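Local coordinates for protein DJ-1 homolog D (Arabidopsis thaliana, PDB 4OGG) that belongs to the DJ-1/PfpI family and joins two such domains in one chain, each built round a mostly parallel sheet flanked by helices, at residues R3-C9 against I30-C36; A24-F28 against I180-V184. One frame throughout, in Å; residues are numbered along the deposited sequence.

Contact 1 (R3-C9 against I30-C36)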
loop_
_atom_site.group_PDB
_atom_site.type_symbol
_atom_site.label_atom_id
_atom_site.label_comp_id
_atom_site.label_asym_id
_atom_site.label_seq_id
_atom_site.Cartn_x
_atom_site.Cartn_y
_atom_site.Cartn_z
ATOM N N ARG C 3 13.425 15.777 35.640
ATOM C CA ARG C 3 12.716 14.500 35.588
ATOM C C ARG C 3 13.172 13.699 34.371
ATOM O O ARG C 3 13.504 14.266 33.332
ATOM C CB ARG C 3 11.199 14.722 35.514
ATOM C CG ARG C 3 10.569 15.284 36.792
ATOM C CD ARG C 3 10.624 14.275 37.940
ATOM N NE ARG C 3 9.991 14.779 39.159
ATOM C CZ ARG C 3 10.536 15.672 39.982
ATOM N NH1 ARG C 3 11.740 16.173 39.727
ATOM N NH2 ARG C 3 9.873 16.069 41.061
ATOM N N THR C 4 13.195 12.380 34.514
ATOM C CA THR C 4 13.602 11.503 33.424
ATOM C C THR C 4 12.612 10.350 33.315
ATOM O O THR C 4 12.353 9.645 34.289
ATOM C CB THR C 4 15.022 10.960 33.661
ATOM O OG1 THR C 4 15.922 12.062 33.826
ATOM C CG2 THR C 4 15.485 10.123 32.478
ATOM N N VAL C 5 12.061 10.166 32.119
ATOM C CA VAL C 5 11.079 9.120 31.874
ATOM C C VAL C 5 11.567 8.112 30.839
ATOM O O VAL C 5 12.284 8.465 29.902
ATOM C CB VAL C 5 9.750 9.742 31.383
ATOM C CG1 VAL C 5 8.809 8.663 30.871
ATOM C CG2 VAL C 5 9.098 10.521 32.518
ATOM N N LEU C 6 11.168 6.858 31.017
ATOM C CA LEU C 6 11.540 5.792 30.099
ATOM C C LEU C 6 10.296 5.338 29.332
ATOM O O LEU C 6 9.227 5.182 29.919
ATOM C CB LEU C 6 12.113 4.604 30.877
ATOM C CG LEU C 6 12.602 3.403 30.065
ATOM C CD1 LEU C 6 13.815 3.815 29.237
ATOM C CD2 LEU C 6 12.963 2.256 31.003
ATOM N N ILE C 7 10.430 5.155 28.021
ATOM C CA ILE C 7 9.312 4.681 27.211
ATOM C C ILE C 7 9.675 3.283 26.715
ATOM O O ILE C 7 10.728 3.077 26.101
ATOM C CB ILE C 7 9.029 5.605 25.995
ATOM C CG1 ILE C 7 8.613 6.999 26.479
ATOM C CG2 ILE C 7 7.911 5.005 25.137
ATOM C CD1 ILE C 7 8.222 7.960 25.353
ATOM N N LEU C 8 8.806 2.325 27.015
ATOM C CA LEU C 8 9.005 0.933 26.623
ATOM C C LEU C 8 8.476 0.727 25.207
ATOM O O LEU C 8 7.272 0.571 24.997
ATOM C CB LEU C 8 8.275 0.020 27.607
ATOM C CG LEU C 8 8.259 -1.486 27.342
ATOM C CD1 LEU C 8 9.680 -2.018 27.229
ATOM C CD2 LEU C 8 7.517 -2.176 28.474
ATOM N N CYS C 9 9.389 0.720 24.240
ATOM C CA CYS C 9 9.037 0.569 22.830
ATOM C C CYS C 9 9.179 -0.846 22.285
ATOM O O CYS C 9 9.810 -1.709 22.897
ATOM C CB CYS C 9 9.896 1.510 21.977
ATOM S SG CYS C 9 9.812 3.245 22.462
ATOM N N ILE C 30 10.930 17.350 30.375
ATOM C CA ILE C 30 11.259 16.024 30.882
ATOM C C ILE C 30 12.225 15.330 29.934
ATOM O O ILE C 30 12.043 15.378 28.720
ATOM C CB ILE C 30 9.991 15.142 31.003
ATOM C CG1 ILE C 30 8.993 15.786 31.967
ATOM C CG2 ILE C 30 10.366 13.745 31.485
ATOM C CD1 ILE C 30 7.639 15.100 32.000
ATOM N N THR C 31 13.262 14.704 30.482
ATOM C CA THR C 31 14.218 13.977 29.654
ATOM C C THR C 31 13.579 12.620 29.402
ATOM O O THR C 31 13.173 11.944 30.344
ATOM C CB THR C 31 15.561 13.780 30.378
ATOM O OG1 THR C 31 16.188 15.054 30.566
ATOM C CG2 THR C 31 16.484 12.876 29.566
ATOM N N VAL C 32 13.484 12.229 28.137
ATOM C CA VAL C 32 12.857 10.960 27.788
ATOM C C VAL C 32 13.775 10.015 27.022
ATOM O O VAL C 32 14.393 10.396 26.026
ATOM C CB VAL C 32 11.586 11.181 26.932
ATOM C CG1 VAL C 32 10.881 9.844 26.686
ATOM C CG2 VAL C 32 10.652 12.158 27.627
ATOM N N HIS C 33 13.844 8.776 27.494
ATOM C CA HIS C 33 14.655 7.744 26.860
ATOM C C HIS C 33 13.737 6.666 26.302
ATOM O O HIS C 33 12.734 6.309 26.920
ATOM C CB HIS C 33 15.620 7.127 27.875
ATOM C CG HIS C 33 16.753 8.028 28.252
ATOM N ND1 HIS C 33 17.679 7.695 29.215
ATOM C CD2 HIS C 33 17.119 9.244 27.781
ATOM C CE1 HIS C 33 18.568 8.667 29.322
ATOM N NE2 HIS C 33 18.251 9.619 28.463
ATOM N N THR C 34 14.083 6.148 25.129
ATOM C CA THR C 34 13.280 5.113 24.486
ATOM C C THR C 34 14.126 3.869 24.268
ATOM O O THR C 34 15.234 3.953 23.750
ATOM C CB THR C 34 12.754 5.593 23.132
ATOM O OG1 THR C 34 13.856 6.032 22.327
ATOM C CG2 THR C 34 11.774 6.745 23.320
ATOM N N VAL C 35 13.583 2.718 24.647
ATOM C CA VAL C 35 14.292 1.452 24.520
ATOM C C VAL C 35 13.407 0.328 23.987
ATOM O O VAL C 35 12.185 0.359 24.126
ATOM C CB VAL C 35 14.862 1.004 25.890
ATOM C CG1 VAL C 35 15.842 2.047 26.415
ATOM C CG2 VAL C 35 13.726 0.796 26.890
ATOM N N CYS C 36 14.042 -0.667 23.376
ATOM C CA CYS C 36 13.338 -1.827 22.849
ATOM C C CYS C 36 14.241 -3.021 23.104
ATOM O O CYS C 36 15.426 -2.982 22.769
ATOM C CB CYS C 36 13.091 -1.685 21.348
ATOM S SG CYS C 36 12.342 -3.168 20.598
#

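Contact 2 (A24-F28 against I180-V184)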
loop_
_atom_site.group_PDB
_atom_site.type_symbol
_atom_site.label_atom_id
_atom_site.label_comp_id
_atom_site.label_asym_id
_atom_site.label_seq_id
_atom_site.Cartn_x
_atom_site.Cartn_y
_atom_site.Cartn_z
ATOM N N ALA C 24 5.842 15.402 23.665
ATOM C CA ALA C 24 5.113 16.257 24.593
ATOM C C ALA C 24 5.879 16.353 25.907
ATOM O O ALA C 24 6.120 17.446 26.417
ATOM C CB ALA C 24 3.717 15.700 24.844
ATOM N N LEU C 25 6.263 15.204 26.455
ATOM C CA LEU C 25 6.989 15.192 27.717
ATOM C C LEU C 25 8.281 15.991 27.612
ATOM O O LEU C 25 8.634 16.736 28.527
ATOM C CB LEU C 25 7.277 13.753 28.148
ATOM C CG LEU C 25 6.027 12.922 28.462
ATOM C CD1 LEU C 25 6.456 11.526 28.871
ATOM C CD2 LEU C 25 5.207 13.572 29.578
ATOM N N GLN C 26 8.986 15.842 26.495
ATOM C CA GLN C 26 10.218 16.591 26.296
ATOM C C GLN C 26 9.905 18.084 26.250
ATOM O O GLN C 26 10.624 18.897 26.830
ATOM C CB GLN C 26 10.904 16.156 25.000
ATOM C CG GLN C 26 11.648 14.842 25.132
ATOM C CD GLN C 26 12.389 14.468 23.870
ATOM O OE1 GLN C 26 11.799 13.969 22.913
ATOM N NE2 GLN C 26 13.689 14.716 23.857
ATOM N N ALA C 27 8.822 18.446 25.569
ATOM C CA ALA C 27 8.445 19.851 25.468
ATOM C C ALA C 27 8.192 20.437 26.851
ATOM O O ALA C 27 8.387 21.634 27.072
ATOM C CB ALA C 27 7.201 20.004 24.603
ATOM N N PHE C 28 7.770 19.585 27.783
ATOM C CA PHE C 28 7.473 20.023 29.140
ATOM C C PHE C 28 8.679 20.015 30.068
ATOM O O PHE C 28 8.538 20.218 31.275
ATOM C CB PHE C 28 6.364 19.163 29.746
ATOM C CG PHE C 28 5.113 19.111 28.917
ATOM C CD1 PHE C 28 4.821 20.114 27.997
ATOM C CD2 PHE C 28 4.209 18.065 29.075
ATOM C CE1 PHE C 28 3.647 20.076 27.245
ATOM C CE2 PHE C 28 3.033 18.022 28.329
ATOM C CZ PHE C 28 2.753 19.030 27.412
ATOM N N ILE C 180 -1.538 12.183 29.461
ATOM C CA ILE C 180 -0.273 12.870 29.658
ATOM C C ILE C 180 -0.332 13.841 30.840
ATOM O O ILE C 180 0.619 13.938 31.618
ATOM C CB ILE C 180 0.130 13.612 28.361
ATOM C CG1 ILE C 180 0.398 12.580 27.259
ATOM C CG2 ILE C 180 1.345 14.497 28.608
ATOM C CD1 ILE C 180 0.643 13.167 25.881
ATOM N N GLN C 181 -1.447 14.550 30.987
ATOM C CA GLN C 181 -1.575 15.498 32.093
ATOM C C GLN C 181 -1.468 14.785 33.440
ATOM O O GLN C 181 -0.768 15.245 34.345
ATOM C CB GLN C 181 -2.909 16.242 32.016
ATOM C CG GLN C 181 -2.951 17.489 32.889
ATOM C CD GLN C 181 -4.298 18.184 32.854
ATOM O OE1 GLN C 181 -5.221 17.807 33.576
ATOM N NE2 GLN C 181 -4.420 19.199 32.004
ATOM N N LEU C 182 -2.157 13.658 33.567
ATOM C CA LEU C 182 -2.142 12.888 34.804
ATOM C C LEU C 182 -0.747 12.364 35.115
ATOM O O LEU C 182 -0.339 12.301 36.277
ATOM C CB LEU C 182 -3.125 11.719 34.705
ATOM C CG LEU C 182 -4.610 12.087 34.725
ATOM C CD1 LEU C 182 -5.445 10.906 34.277
ATOM C CD2 LEU C 182 -5.005 12.535 36.135
ATOM N N PHE C 183 -0.014 11.995 34.068
ATOM C CA PHE C 183 1.337 11.471 34.227
ATOM C C PHE C 183 2.258 12.587 34.703
ATOM O O PHE C 183 3.075 12.389 35.602
ATOM C CB PHE C 183 1.831 10.896 32.895
ATOM C CG PHE C 183 3.149 10.175 32.987
ATOM C CD1 PHE C 183 3.304 9.079 33.833
ATOM C CD2 PHE C 183 4.226 10.570 32.200
ATOM C CE1 PHE C 183 4.515 8.384 33.889
ATOM C CE2 PHE C 183 5.441 9.884 32.249
ATOM C CZ PHE C 183 5.584 8.789 33.093
ATOM N N VAL C 184 2.115 13.761 34.100
ATOM C CA VAL C 184 2.923 14.912 34.477
ATOM C C VAL C 184 2.668 15.241 35.947
ATOM O O VAL C 184 3.604 15.494 36.711
ATOM C CB VAL C 184 2.576 16.138 33.605
ATOM C CG1 VAL C 184 3.214 17.400 34.184
ATOM C CG2 VAL C 184 3.078 15.911 32.187
#

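Contact 1 (R3-C9 against I30-C36)
Strands 3-8 and 30-35 pair in parallel as the two ends of a beta-alpha-beta crossover, with helix 15-27 in the connection between them. T4 pairs with T31 (CA to CA 4.6 Å) and L6 with H33, in a register set by the bonds that follow; the strand axes run at 25° to each other. V5 and I7 each use both N and O, R3 its O and C9 its N, bonding to T31, H33 and V35: T31 N binds R3 O, V5 N binds T31 O at 2.7 Å, H33 N binds V5 O and I7 N binds H33 O. V35 N to I7 O is longer, 3.2 Å, yet straight at 169°. C9 N closes the series on V35 O, past the end of strand 3-8. R3 O differs in geometry, since T31 N lies 23° off its carbonyl plane, whereas the other acceptors receive their donors nearly along the C=O axis.

Within the alpha/beta sandwich of this domain, 30-35 is the outermost strand of its sheet in this chain and 3-8 the next one in; backbone bonds of T4, L6 and L8 continue to D81, G82 and V84. V5, I7, I30, V32 and T34 share one face, where helix 15-27 packs on I30, V32 and T34. There I7 CD1 meets V32 CG1 at 3.5 Å. V5 CG2 touches I30 CG2 at 3.6 Å; I30 CG2 stands anti to its own backbone N, which points it at V5. C9 SG comes within 3.8 Å of T34 CB.

The other face carries T4, L6, T31, H33 and V35. T4 and T31 run alongside, T4 OG1 3.9 Å from T31 CB, and the L6 branch lies across V35, L6 CD1 reaching V35 CG2 at 3.8 Å. H33 ND1 is hydrogen-bonded to Y80 OH.

Contact 2 (A24-F28 against I180-V184)
This is a wholly apolar helix-helix contact between the C-terminal end of helix 15-27 and helix 176-186, two helices of the first DJ-1/PfpI half, where the second half packs against it. In the alpha/beta sandwich both helices lie on the same side of the central sheet, and L25 also packs on I30 and V32 of strand 30-35. No hydrogen bond crosses between the segments; all six touching residues are buried, and 223 Å² of surface is lost.

L25 touches three residues across the contact, I180, F183 and V184. Its CD1 approaches the edge of the F183 ring, 3.9 Å from CE2 and near the ring plane. CD2 lies among I180, V184 and the F183 ring, 4.1 Å from each of I180 CG2, V184 CG2 and F183 CD2. On F183 the ring carbon CG stands anti to the backbone N (chi1 -173°), which carries the ring to the L25 side of its helix. A24 adds one methyl contact, CB to I180 CD1 at 4.1 Å.

F28 is the first residue to leave the helical conformation, and its ring reaches helix 176-186, CD2 4.0 Å from V184 CG2. Helices 208-221 and 369-380 of the second half border the contact, with L221 and M377 touching F28 and A220 touching I180. A24 O lies 3.1 Å above the F28 ring plane, over its centre, while I180 CG2 meets the ring edge at CE2, 3.9 Å away.

Both contacts are buried, but their chemistry differs. Contact 1 joins neighbouring strands through six backbone hydrogen bonds and buries 659 Å²; contact 2 joins two helices by methyl and ring packing alone and buries about a third as much. In contact 1, T4, T31 and H33 on one face, and R3 at the strand end, are partly exposed, whereas every touching residue of contact 2 is buried. Their centres lie about 12 Å apart and they meet directly: helix 15-27 leads into strand 30-35, I30 N probably bonds to L25 O at 3.0 Å, and V5 CG2 packs 3.7 Å from F183 CE2, placing contact 2 against the V5 and V32 face of the sheet.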